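Local coordinates for uncharacterized protein (Thermus thermophilus HB8, PDB 6SCE), which acts as a CRISPR defence DNA nuclease that is switched on by binding cyclic oligoadenylate, at residues E111-L116 / G221-P226; G258-D263 / E270-L275; R584-A589 / K625-N630. All blocks are in the same frame, centred on the assembly; numbering follows the deposited sequence.

Overall arrangement
The three contacts follow one another along the chain, each closing before the next opens. Contacts 1 and 2 are neighbours, with centres about 13 Å apart. They share one mixed sheet, in which strands 225-229 and 260-262 lie side by side. P226 O and F260 N probably hydrogen bond there, and L116 packs on V272. Contact 1 lines part of the site of the bound adenylates, and contact 2 has its nearest atom about 8 Å from them. Contact 3 sits across the chain's centre, in another sheet. Its centre lies about 32 Å from contact 1's and about 36 Å from contact 2's. Effector binding and the probable nuclease domain thus occupy separate parts of the chain.

Contact 1 of 3, residues E111-L116 / G221-P226; sequences EGHRAL and GQLCLP. With nucleotides of chain B.
L223 reaches across to G112 and H113 with one methyl group, CD2. This atom lies 3.5 Å from G112 O and 3.7 Å from H113 CD2, meeting the imidazole obliquely. L223 holds its CG between the backbone N and the carbonyl carbon (chi1 57°). From there the isobutyl group also lies against a face of the adenine of nucleotide A2 of chain B, with CD2 3.5 Å from C4 of that base. The leucine is thus wedged between the 111-116 loop and the ligand.

H113 takes the polar share. Its NE2 is 2.7 Å from O2' of A2, a hydrogen bond in which either atom could be the donor. On the other side of the ring, ND1 donates to E111 OE1 at 2.8 Å, nearly straight and in the ring plane. E111 OE2 accepts from H113 N, from above the carboxylate plane. The ND1 bond holds the rotation of the imidazole and so points NE2 at the ribose, while the other ties the carboxylate to the loop backbone. The ring also packs on A3 of chain B, with H113 CD2 3.4 Å from C8. This is part of the cyclic oligoadenylate site, consistent with a CARF domain.

Further along, A115 CB and L225 CD2 make a looser apolar contact at 4.3 Å. The 111-116 loop joins strands 105-111 and 120-125. G221-C224 form a type I beta turn between helix 206-220 and strand 225-229. L223 and L225 also pack on the adjacent strand 187-192, and L116 touches helix 268-276.

Contact 2 of 3, residues G258-D263 / E270-L275; sequences GVFLVD and EEVASL
The chi1 of F260 and the chi2 of E271 bring the two side chains together. F260 sends its CG away from the backbone N (chi1 -178°), and this carries the ring out to the helix. E271 bends at chi2 (-66°), which folds its carboxylate back over the end of the strand. The motif is a strand followed by a helix packed at its side. Strand 260-262 is the outermost of its sheet within this chain, and the short segments of strand and helix 268-276 run at 120° to each other.

The phenyl ring takes the apolar part. Its CZ lies 3.9 Å from E271 CB, and its CE2 lies 3.9 Å from V272 CG2. L275 CD2 comes to 4.2 Å from F260 CE1. These three helix atoms lie neither over the ring face nor at its edge, and the V272 side chain crosses F260 at about a right angle. V262 CG1 covers one face of the same ring, offset toward the rim, and also packs on the aliphatic part of E271. L225 of strand 225-229 touches F260 too, so the ring joins the helix to the sheet.

E271 uses its two carboxylate oxygens differently. OE2 forms a salt bridge with R266, in the loop before the helix. OE1 turns to the strand. With an alanine here, D263 N and R266 NE would probably lose their carboxylate partner, and a gap is likely to open beside V262. The D263 carboxylate is engaged separately, with OD1 bonded to G265 N and to K232. D263 OD2 and E271 OE2 are 5.2 Å apart, and K232 and R266 probably offset the repulsion between the two carboxylates. At the strand end, D263 N donates to E271 OE1 at 2.9 Å from above the carboxylate plane, with the hydrogen almost in line.

Contact 3 of 3, residues R584-A589 / K625-N630; sequences RGLMVA and KALSRN
In the C-terminal sheet, strand 584-592 is joined to the turn after helix 623-627 by R584, whose guanidinium grips the backbone carbonyl of N630. NH1 donates to N630 O at 2.7 Å, with an N-H...O angle of 149°. This donor lies in the carbonyl plane of N630. NH2 of R584 makes a second, weak bond to N630 O at 3.3 Å. Both nitrogens therefore turn to one oxygen, and that oxygen sits at the edge of the guanidinium, slightly out of its plane. R584 gets there by a bend at chi2 (-69°), which swings the long chain off the strand toward the turn. R584 is buried, so the carbonyl probably helps to offset its charge. R584 NH1 also lies 3.9 Å from N630 CB.

The strand lies between strands 551-558 and 603-607, parallel to both. The mixed sheet with helices around it, and a Glu-Cys-Lys sequence on strand 551-558, are consistent with a nuclease domain of the PD-(D/E)XK type. M587 of strand 584-592, present as selenomethionine, touches E556, the glutamate of that sequence. The present contact lies at the other side of the strand, away from that residue.

A second, apolar touch lies two residues along. L586 extends its side chain with CG opposite the backbone N (chi1 -175°), and its CD1 comes to 4.4 Å from L627 CD2. The two methyls touch lightly. W553 of strand 551-558 touches both leucines and R584. Next to L627, A626 faces strand 603-607, where it packs on V604 and M606. Beyond the helix, S628 OG bonds back to E624 O.

Contact 1 of 3, residues E111-L116 / G221-P226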
loop_
_atom_site.group_PDB
_atom_site.type_symbol
_atom_site.label_atom_id
_atom_site.label_comp_id
_atom_site.label_asym_id
_atom_site.label_seq_id
_atom_site.Cartn_x
_atom_site.Cartn_y
_atom_site.Cartn_z
ATOM N N GLU A 111 -12.811 7.428 -11.466
ATOM C CA GLU A 111 -12.783 7.067 -10.070
ATOM C C GLU A 111 -13.566 5.774 -9.868
ATOM O O GLU A 111 -14.787 5.751 -10.026
ATOM C CB GLU A 111 -13.350 8.268 -9.303
ATOM C CG GLU A 111 -13.921 7.990 -7.941
ATOM C CD GLU A 111 -13.012 7.165 -7.065
ATOM O OE1 GLU A 111 -11.767 7.503 -7.002
ATOM O OE2 GLU A 111 -13.593 6.212 -6.452
ATOM N N GLY A 112 -12.860 4.690 -9.551
ATOM C CA GLY A 112 -13.480 3.381 -9.403
ATOM C C GLY A 112 -13.149 2.672 -8.122
ATOM O O GLY A 112 -12.993 1.434 -8.098
ATOM N N HIS A 113 -13.070 3.428 -7.043
ATOM C CA HIS A 113 -12.577 2.893 -5.821
ATOM C C HIS A 113 -13.653 2.449 -4.828
ATOM O O HIS A 113 -13.321 2.032 -3.733
ATOM C CB HIS A 113 -11.635 3.899 -5.186
ATOM C CG HIS A 113 -10.366 4.094 -5.966
ATOM N ND1 HIS A 113 -10.131 5.204 -6.736
ATOM C CD2 HIS A 113 -9.262 3.322 -6.063
ATOM C CE1 HIS A 113 -8.931 5.104 -7.290
ATOM N NE2 HIS A 113 -8.387 3.975 -6.896
ATOM N N ARG A 114 -14.926 2.532 -5.197
ATOM C CA ARG A 114 -15.982 1.973 -4.341
ATOM C C ARG A 114 -16.461 0.608 -4.870
ATOM O O ARG A 114 -16.919 0.487 -6.010
ATOM C CB ARG A 114 -17.139 2.978 -4.237
ATOM C CG ARG A 114 -18.400 2.442 -3.541
ATOM C CD ARG A 114 -18.229 2.021 -2.094
ATOM N NE ARG A 114 -17.836 3.059 -1.128
ATOM C CZ ARG A 114 -18.607 4.016 -0.620
ATOM N NH1 ARG A 114 -19.881 4.169 -0.996
ATOM N NH2 ARG A 114 -18.096 4.838 0.285
ATOM N N ALA A 115 -16.299 -0.418 -4.049
ATOM C CA ALA A 115 -16.663 -1.775 -4.401
ATOM C C ALA A 115 -18.115 -1.876 -4.816
ATOM O O ALA A 115 -18.977 -1.219 -4.221
ATOM C CB ALA A 115 -16.399 -2.727 -3.223
ATOM N N LEU A 116 -18.334 -2.668 -5.858
ATOM C CA LEU A 116 -19.618 -2.954 -6.468
ATOM C C LEU A 116 -20.301 -1.794 -7.169
ATOM O O LEU A 116 -21.453 -1.919 -7.583
ATOM C CB LEU A 116 -20.580 -3.599 -5.447
ATOM C CG LEU A 116 -20.194 -4.975 -4.934
ATOM C CD1 LEU A 116 -21.296 -5.486 -4.015
ATOM C CD2 LEU A 116 -19.961 -5.956 -6.055
ATOM N N GLY A 221 -4.388 -5.998 -10.430
ATOM C CA GLY A 221 -3.836 -4.723 -9.993
ATOM C C GLY A 221 -4.288 -4.208 -8.651
ATOM O O GLY A 221 -4.931 -4.888 -7.842
ATOM N N GLN A 222 -3.944 -2.955 -8.426
ATOM C CA GLN A 222 -4.054 -2.323 -7.129
ATOM C C GLN A 222 -5.454 -2.337 -6.571
ATOM O O GLN A 222 -5.615 -2.438 -5.354
ATOM C CB GLN A 222 -3.533 -0.901 -7.273
ATOM C CG GLN A 222 -3.518 -0.054 -6.055
ATOM C CD GLN A 222 -2.821 1.298 -6.281
ATOM O OE1 GLN A 222 -2.348 1.640 -7.382
ATOM N NE2 GLN A 222 -2.700 2.029 -5.210
ATOM N N LEU A 223 -6.473 -2.221 -7.401
ATOM C CA LEU A 223 -7.803 -2.181 -6.796
ATOM C C LEU A 223 -8.592 -3.461 -6.968
ATOM O O LEU A 223 -9.779 -3.494 -6.670
ATOM C CB LEU A 223 -8.584 -0.920 -7.169
ATOM C CG LEU A 223 -8.851 -0.569 -8.600
ATOM C CD1 LEU A 223 -9.617 -1.698 -9.245
ATOM C CD2 LEU A 223 -9.633 0.743 -8.660
ATOM N N CYS A 224 -7.939 -4.517 -7.435
ATOM C CA CYS A 224 -8.584 -5.810 -7.550
ATOM C C CYS A 224 -8.872 -6.333 -6.132
ATOM O O CYS A 224 -7.963 -6.570 -5.352
ATOM C CB CYS A 224 -7.699 -6.782 -8.287
ATOM S SG CYS A 224 -8.471 -8.414 -8.560
ATOM N N LEU A 225 -10.141 -6.494 -5.801
ATOM C CA LEU A 225 -10.514 -6.895 -4.461
ATOM C C LEU A 225 -10.423 -8.429 -4.312
ATOM O O LEU A 225 -11.049 -9.142 -5.080
ATOM C CB LEU A 225 -11.954 -6.442 -4.216
ATOM C CG LEU A 225 -12.461 -6.593 -2.791
ATOM C CD1 LEU A 225 -11.650 -5.770 -1.812
ATOM C CD2 LEU A 225 -13.919 -6.168 -2.773
ATOM N N PRO A 226 -9.653 -8.935 -3.330
ATOM C CA PRO A 226 -9.674 -10.372 -3.062
ATOM C C PRO A 226 -10.892 -10.680 -2.202
ATOM O O PRO A 226 -10.952 -10.277 -1.026
ATOM C CB PRO A 226 -8.377 -10.610 -2.276
ATOM C CG PRO A 226 -7.669 -9.274 -2.212
ATOM C CD PRO A 226 -8.741 -8.249 -2.418
ATOM P P A B 2 -1.643 4.048 -11.605
ATOM O OP1 A B 2 -1.266 2.601 -11.644
ATOM O OP2 A B 2 -1.747 4.880 -12.855
ATOM O "O5'" A B 2 -3.058 4.138 -10.854
ATOM C "C5'" A B 2 -3.775 5.395 -10.887
ATOM C "C4'" A B 2 -5.092 5.236 -10.172
ATOM O "O4'" A B 2 -5.925 4.322 -10.936
ATOM C "C3'" A B 2 -5.021 4.678 -8.756
ATOM O "O3'" A B 2 -5.927 5.354 -7.886
ATOM C "C2'" A B 2 -5.475 3.231 -8.931
ATOM O "O2'" A B 2 -6.104 2.721 -7.776
ATOM C "C1'" A B 2 -6.480 3.371 -10.066
ATOM N N9 A B 2 -6.766 2.146 -10.787
ATOM C C8 A B 2 -5.997 1.005 -10.844
ATOM N N7 A B 2 -6.570 0.050 -11.531
ATOM C C5 A B 2 -7.788 0.578 -11.932
ATOM C C6 A B 2 -8.857 0.045 -12.678
ATOM N N6 A B 2 -8.907 -1.214 -13.106
ATOM N N1 A B 2 -9.905 0.867 -12.931
ATOM C C2 A B 2 -9.888 2.099 -12.406
ATOM N N3 A B 2 -8.947 2.704 -11.679
ATOM C C4 A B 2 -7.916 1.873 -11.472
ATOM P P A B 1 -0.007 7.748 -5.521
ATOM O OP1 A B 1 0.205 9.231 -5.534
ATOM O OP2 A B 1 -1.320 7.247 -4.957
ATOM O "O5'" A B 1 0.188 7.252 -7.026
ATOM C "C5'" A B 1 -0.404 6.043 -7.495
ATOM C "C4'" A B 1 0.460 5.501 -8.608
ATOM O "O4'" A B 1 1.685 4.962 -8.046
ATOM C "C3'" A B 1 -0.206 4.370 -9.400
ATOM O "O3'" A B 1 -0.727 4.926 -10.613
ATOM C "C2'" A B 1 0.945 3.374 -9.605
ATOM O "O2'" A B 1 1.678 3.667 -10.775
ATOM C "C1'" A B 1 1.796 3.592 -8.361
ATOM N N9 A B 1 1.379 2.819 -7.189
ATOM C C8 A B 1 1.229 3.299 -5.918
ATOM N N7 A B 1 0.858 2.367 -5.078
ATOM C C5 A B 1 0.784 1.210 -5.835
ATOM C C6 A B 1 0.441 -0.116 -5.510
ATOM N N6 A B 1 0.088 -0.499 -4.286
ATOM N N1 A B 1 0.470 -1.034 -6.508
ATOM C C2 A B 1 0.814 -0.622 -7.737
ATOM N N3 A B 1 1.140 0.600 -8.158
ATOM C C4 A B 1 1.103 1.481 -7.145
ATOM P P A B 3 -5.611 6.856 -7.434
ATOM O OP1 A B 3 -6.708 7.827 -7.834
ATOM O OP2 A B 3 -4.244 7.280 -7.900
ATOM O "O5'" A B 3 -5.634 6.672 -5.860
ATOM C "C5'" A B 3 -4.936 5.620 -5.178
ATOM C "C4'" A B 3 -5.108 5.868 -3.697
ATOM O "O4'" A B 3 -6.517 5.740 -3.339
ATOM C "C3'" A B 3 -4.345 4.923 -2.776
ATOM O "O3'" A B 3 -3.661 5.732 -1.839
ATOM C "C2'" A B 3 -5.463 4.092 -2.128
ATOM O "O2'" A B 3 -5.143 3.601 -0.844
ATOM C "C1'" A B 3 -6.592 5.114 -2.084
ATOM N N9 A B 3 -7.908 4.529 -1.971
ATOM C C8 A B 3 -8.418 3.510 -2.740
ATOM N N7 A B 3 -9.664 3.221 -2.423
ATOM C C5 A B 3 -9.989 4.124 -1.425
ATOM C C6 A B 3 -11.174 4.332 -0.694
ATOM N N6 A B 3 -12.288 3.637 -0.909
ATOM N N1 A B 3 -11.167 5.336 0.214
ATOM C C2 A B 3 -10.049 6.051 0.386
ATOM N N3 A B 3 -8.869 5.942 -0.238
ATOM C C4 A B 3 -8.914 4.945 -1.142
#

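Contact 2 of 3, residues G258-D263 / E270-L275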
loop_
_atom_site.group_PDB
_atom_site.type_symbol
_atom_site.label_atom_id
_atom_site.label_comp_id
_atom_site.label_asym_id
_atom_site.label_seq_id
_atom_site.Cartn_x
_atom_site.Cartn_y
_atom_site.Cartn_z
ATOM N N GLY A 258 -5.346 -7.773 3.661
ATOM C CA GLY A 258 -6.209 -7.029 2.755
ATOM C C GLY A 258 -7.272 -7.847 2.010
ATOM O O GLY A 258 -7.700 -7.491 0.917
ATOM N N VAL A 259 -7.749 -8.922 2.625
ATOM C CA VAL A 259 -8.811 -9.736 2.040
ATOM C C VAL A 259 -10.168 -9.271 2.516
ATOM O O VAL A 259 -10.344 -8.918 3.696
ATOM C CB VAL A 259 -8.581 -11.208 2.436
ATOM C CG1 VAL A 259 -9.829 -12.050 2.232
ATOM C CG2 VAL A 259 -7.402 -11.729 1.644
ATOM N N PHE A 260 -11.139 -9.286 1.617
ATOM C CA PHE A 260 -12.517 -8.985 1.952
ATOM C C PHE A 260 -13.188 -10.330 2.258
ATOM O O PHE A 260 -13.625 -11.044 1.361
ATOM C CB PHE A 260 -13.178 -8.256 0.794
ATOM C CG PHE A 260 -14.601 -7.831 1.027
ATOM C CD1 PHE A 260 -15.011 -7.299 2.238
ATOM C CD2 PHE A 260 -15.515 -7.939 0.010
ATOM C CE1 PHE A 260 -16.313 -6.882 2.411
ATOM C CE2 PHE A 260 -16.813 -7.519 0.167
ATOM C CZ PHE A 260 -17.212 -6.989 1.377
ATOM N N LEU A 261 -13.210 -10.667 3.540
ATOM C CA LEU A 261 -13.806 -11.920 4.032
ATOM C C LEU A 261 -15.312 -11.791 4.148
ATOM O O LEU A 261 -15.798 -10.918 4.848
ATOM C CB LEU A 261 -13.217 -12.246 5.386
ATOM C CG LEU A 261 -13.416 -13.692 5.853
ATOM C CD1 LEU A 261 -12.489 -14.612 5.088
ATOM C CD2 LEU A 261 -13.155 -13.802 7.343
ATOM N N VAL A 262 -16.046 -12.647 3.462
ATOM C CA VAL A 262 -17.485 -12.511 3.356
ATOM C C VAL A 262 -18.236 -13.771 3.742
ATOM O O VAL A 262 -17.745 -14.909 3.609
ATOM C CB VAL A 262 -17.966 -12.050 1.951
ATOM C CG1 VAL A 262 -17.433 -10.663 1.613
ATOM C CG2 VAL A 262 -17.589 -13.047 0.870
ATOM N N ASP A 263 -19.459 -13.540 4.190
ATOM C CA ASP A 263 -20.376 -14.620 4.568
ATOM C C ASP A 263 -20.891 -15.242 3.275
ATOM O O ASP A 263 -21.529 -14.561 2.482
ATOM C CB ASP A 263 -21.487 -14.016 5.450
ATOM C CG ASP A 263 -22.543 -15.031 5.901
ATOM O OD1 ASP A 263 -22.560 -16.190 5.422
ATOM O OD2 ASP A 263 -23.365 -14.610 6.745
ATOM N N GLU A 270 -24.770 -6.859 0.157
ATOM C CA GLU A 270 -25.069 -6.692 1.581
ATOM C C GLU A 270 -23.810 -6.622 2.401
ATOM O O GLU A 270 -23.722 -5.859 3.365
ATOM C CB GLU A 270 -25.929 -7.856 2.106
ATOM C CG GLU A 270 -27.367 -7.844 1.629
ATOM C CD GLU A 270 -28.199 -8.998 2.209
ATOM O OE1 GLU A 270 -29.296 -9.239 1.660
ATOM O OE2 GLU A 270 -27.746 -9.671 3.180
ATOM N N GLU A 271 -22.820 -7.425 2.030
ATOM C CA GLU A 271 -21.543 -7.412 2.742
ATOM C C GLU A 271 -20.834 -6.053 2.563
ATOM O O GLU A 271 -20.190 -5.549 3.489
ATOM C CB GLU A 271 -20.644 -8.552 2.236
ATOM C CG GLU A 271 -21.187 -9.942 2.500
ATOM C CD GLU A 271 -21.251 -10.257 3.978
ATOM O OE1 GLU A 271 -20.258 -10.733 4.527
ATOM O OE2 GLU A 271 -22.318 -10.028 4.594
ATOM N N VAL A 272 -20.944 -5.473 1.373
ATOM C CA VAL A 272 -20.310 -4.177 1.110
ATOM C C VAL A 272 -21.046 -3.091 1.891
ATOM O O VAL A 272 -20.425 -2.291 2.575
ATOM C CB VAL A 272 -20.310 -3.851 -0.381
ATOM C CG1 VAL A 272 -19.925 -2.389 -0.607
ATOM C CG2 VAL A 272 -19.360 -4.800 -1.098
ATOM N N ALA A 273 -22.372 -3.099 1.802
ATOM C CA ALA A 273 -23.207 -2.182 2.575
ATOM C C ALA A 273 -22.903 -2.200 4.068
ATOM O O ALA A 273 -22.871 -1.133 4.691
ATOM C CB ALA A 273 -24.680 -2.461 2.333
ATOM N N SER A 274 -22.667 -3.380 4.651
ATOM C CA SER A 274 -22.331 -3.458 6.089
ATOM C C SER A 274 -21.020 -2.770 6.407
ATOM O O SER A 274 -20.874 -2.139 7.448
ATOM C CB SER A 274 -22.243 -4.904 6.575
ATOM O OG SER A 274 -23.508 -5.524 6.523
ATOM N N LEU A 275 -20.058 -2.919 5.513
ATOM C CA LEU A 275 -18.771 -2.266 5.658
ATOM C C LEU A 275 -18.885 -0.730 5.692
ATOM O O LEU A 275 -18.149 -0.075 6.418
ATOM C CB LEU A 275 -17.864 -2.716 4.512
ATOM C CG LEU A 275 -16.398 -2.295 4.496
ATOM C CD1 LEU A 275 -15.669 -2.783 5.743
ATOM C CD2 LEU A 275 -15.747 -2.841 3.228
#

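Contact 3 of 3, residues R584-A589 / K625-N630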
loop_
_atom_site.group_PDB
_atom_site.type_symbol
_atom_site.label_atom_id
_atom_site.label_comp_id
_atom_site.label_asym_id
_atom_site.label_seq_id
_atom_site.Cartn_x
_atom_site.Cartn_y
_atom_site.Cartn_z
ATOM N N ARG A 584 10.426 -3.338 3.167
ATOM C CA ARG A 584 11.207 -4.490 2.739
ATOM C C ARG A 584 11.372 -5.467 3.887
ATOM O O ARG A 584 11.131 -5.132 5.041
ATOM C CB ARG A 584 12.601 -4.059 2.263
ATOM C CG ARG A 584 12.620 -3.040 1.136
ATOM C CD ARG A 584 12.135 -3.609 -0.182
ATOM N NE ARG A 584 12.107 -2.552 -1.198
ATOM C CZ ARG A 584 13.159 -2.145 -1.913
ATOM N NH1 ARG A 584 14.361 -2.721 -1.775
ATOM N NH2 ARG A 584 13.009 -1.148 -2.788
ATOM N N GLY A 585 11.794 -6.677 3.546
ATOM C CA GLY A 585 12.062 -7.692 4.557
ATOM C C GLY A 585 13.535 -8.070 4.451
ATOM O O GLY A 585 14.024 -8.324 3.360
ATOM N N LEU A 586 14.232 -8.068 5.577
ATOM C CA LEU A 586 15.629 -8.487 5.606
ATOM C C LEU A 586 15.661 -9.931 6.105
ATOM O O LEU A 586 15.199 -10.220 7.199
ATOM C CB LEU A 586 16.436 -7.580 6.512
ATOM C CG LEU A 586 17.945 -7.856 6.533
ATOM C CD1 LEU A 586 18.553 -7.557 5.179
ATOM C CD2 LEU A 586 18.593 -7.032 7.638
HETATM N N MSE A 587 16.187 -10.823 5.277
HETATM C CA MSE A 587 16.180 -12.251 5.571
HETATM C C MSE A 587 17.618 -12.623 5.820
HETATM O O MSE A 587 18.441 -12.529 4.910
HETATM C CB MSE A 587 15.618 -13.022 4.375
HETATM C CG MSE A 587 14.376 -12.382 3.762
HETATM SE SE MSE A 587 12.856 -12.712 4.960
HETATM C CE MSE A 587 12.502 -14.584 4.499
ATOM N N VAL A 588 17.941 -13.006 7.055
ATOM C CA VAL A 588 19.339 -13.288 7.447
ATOM C C VAL A 588 19.490 -14.725 7.939
ATOM O O VAL A 588 18.796 -15.161 8.885
ATOM C CB VAL A 588 19.844 -12.362 8.583
ATOM C CG1 VAL A 588 21.338 -12.611 8.873
ATOM C CG2 VAL A 588 19.618 -10.901 8.229
ATOM N N ALA A 589 20.404 -15.452 7.305
ATOM C CA ALA A 589 20.747 -16.816 7.716
ATOM C C ALA A 589 22.130 -16.853 8.363
ATOM O O ALA A 589 23.049 -16.177 7.918
ATOM C CB ALA A 589 20.718 -17.753 6.520
ATOM N N LYS A 625 25.927 -2.385 0.892
ATOM C CA LYS A 625 25.740 -2.934 -0.449
ATOM C C LYS A 625 24.353 -3.558 -0.617
ATOM O O LYS A 625 23.697 -3.346 -1.641
ATOM C CB LYS A 625 26.825 -3.984 -0.708
ATOM C CG LYS A 625 27.112 -4.325 -2.154
ATOM C CD LYS A 625 28.353 -5.213 -2.220
ATOM C CE LYS A 625 28.760 -5.529 -3.647
ATOM N NZ LYS A 625 27.796 -6.452 -4.308
ATOM N N ALA A 626 23.911 -4.319 0.387
ATOM C CA ALA A 626 22.618 -5.015 0.343
ATOM C C ALA A 626 21.422 -4.062 0.434
ATOM O O ALA A 626 20.482 -4.180 -0.351
ATOM C CB ALA A 626 22.530 -6.058 1.447
ATOM N N LEU A 627 21.464 -3.124 1.380
ATOM C CA LEU A 627 20.365 -2.174 1.573
ATOM C C LEU A 627 20.241 -1.115 0.451
ATOM O O LEU A 627 19.235 -0.411 0.395
ATOM C CB LEU A 627 20.478 -1.460 2.934
ATOM C CG LEU A 627 20.635 -2.310 4.205
ATOM C CD1 LEU A 627 20.570 -1.445 5.452
ATOM C CD2 LEU A 627 19.605 -3.426 4.285
ATOM N N SER A 628 21.249 -0.989 -0.421
ATOM C CA SER A 628 21.196 -0.006 -1.521
ATOM C C SER A 628 21.295 -0.604 -2.933
ATOM O O SER A 628 21.426 0.147 -3.903
ATOM C CB SER A 628 22.279 1.067 -1.339
ATOM O OG SER A 628 23.580 0.540 -1.542
ATOM N N ARG A 629 21.226 -1.933 -3.060
ATOM C CA ARG A 629 21.156 -2.572 -4.383
ATOM C C ARG A 629 19.883 -2.117 -5.097
ATOM O O ARG A 629 19.930 -1.731 -6.271
ATOM C CB ARG A 629 21.179 -4.100 -4.272
ATOM N N ASN A 630 18.758 -2.178 -4.374
ATOM C CA ASN A 630 17.481 -1.547 -4.778
ATOM C C ASN A 630 17.042 -0.641 -3.625
ATOM O O ASN A 630 16.323 -1.095 -2.728
ATOM C CB ASN A 630 16.393 -2.598 -5.056
ATOM C CG ASN A 630 16.730 -3.506 -6.233
ATOM O OD1 ASN A 630 17.306 -3.067 -7.232
ATOM N ND2 ASN A 630 16.358 -4.784 -6.121
#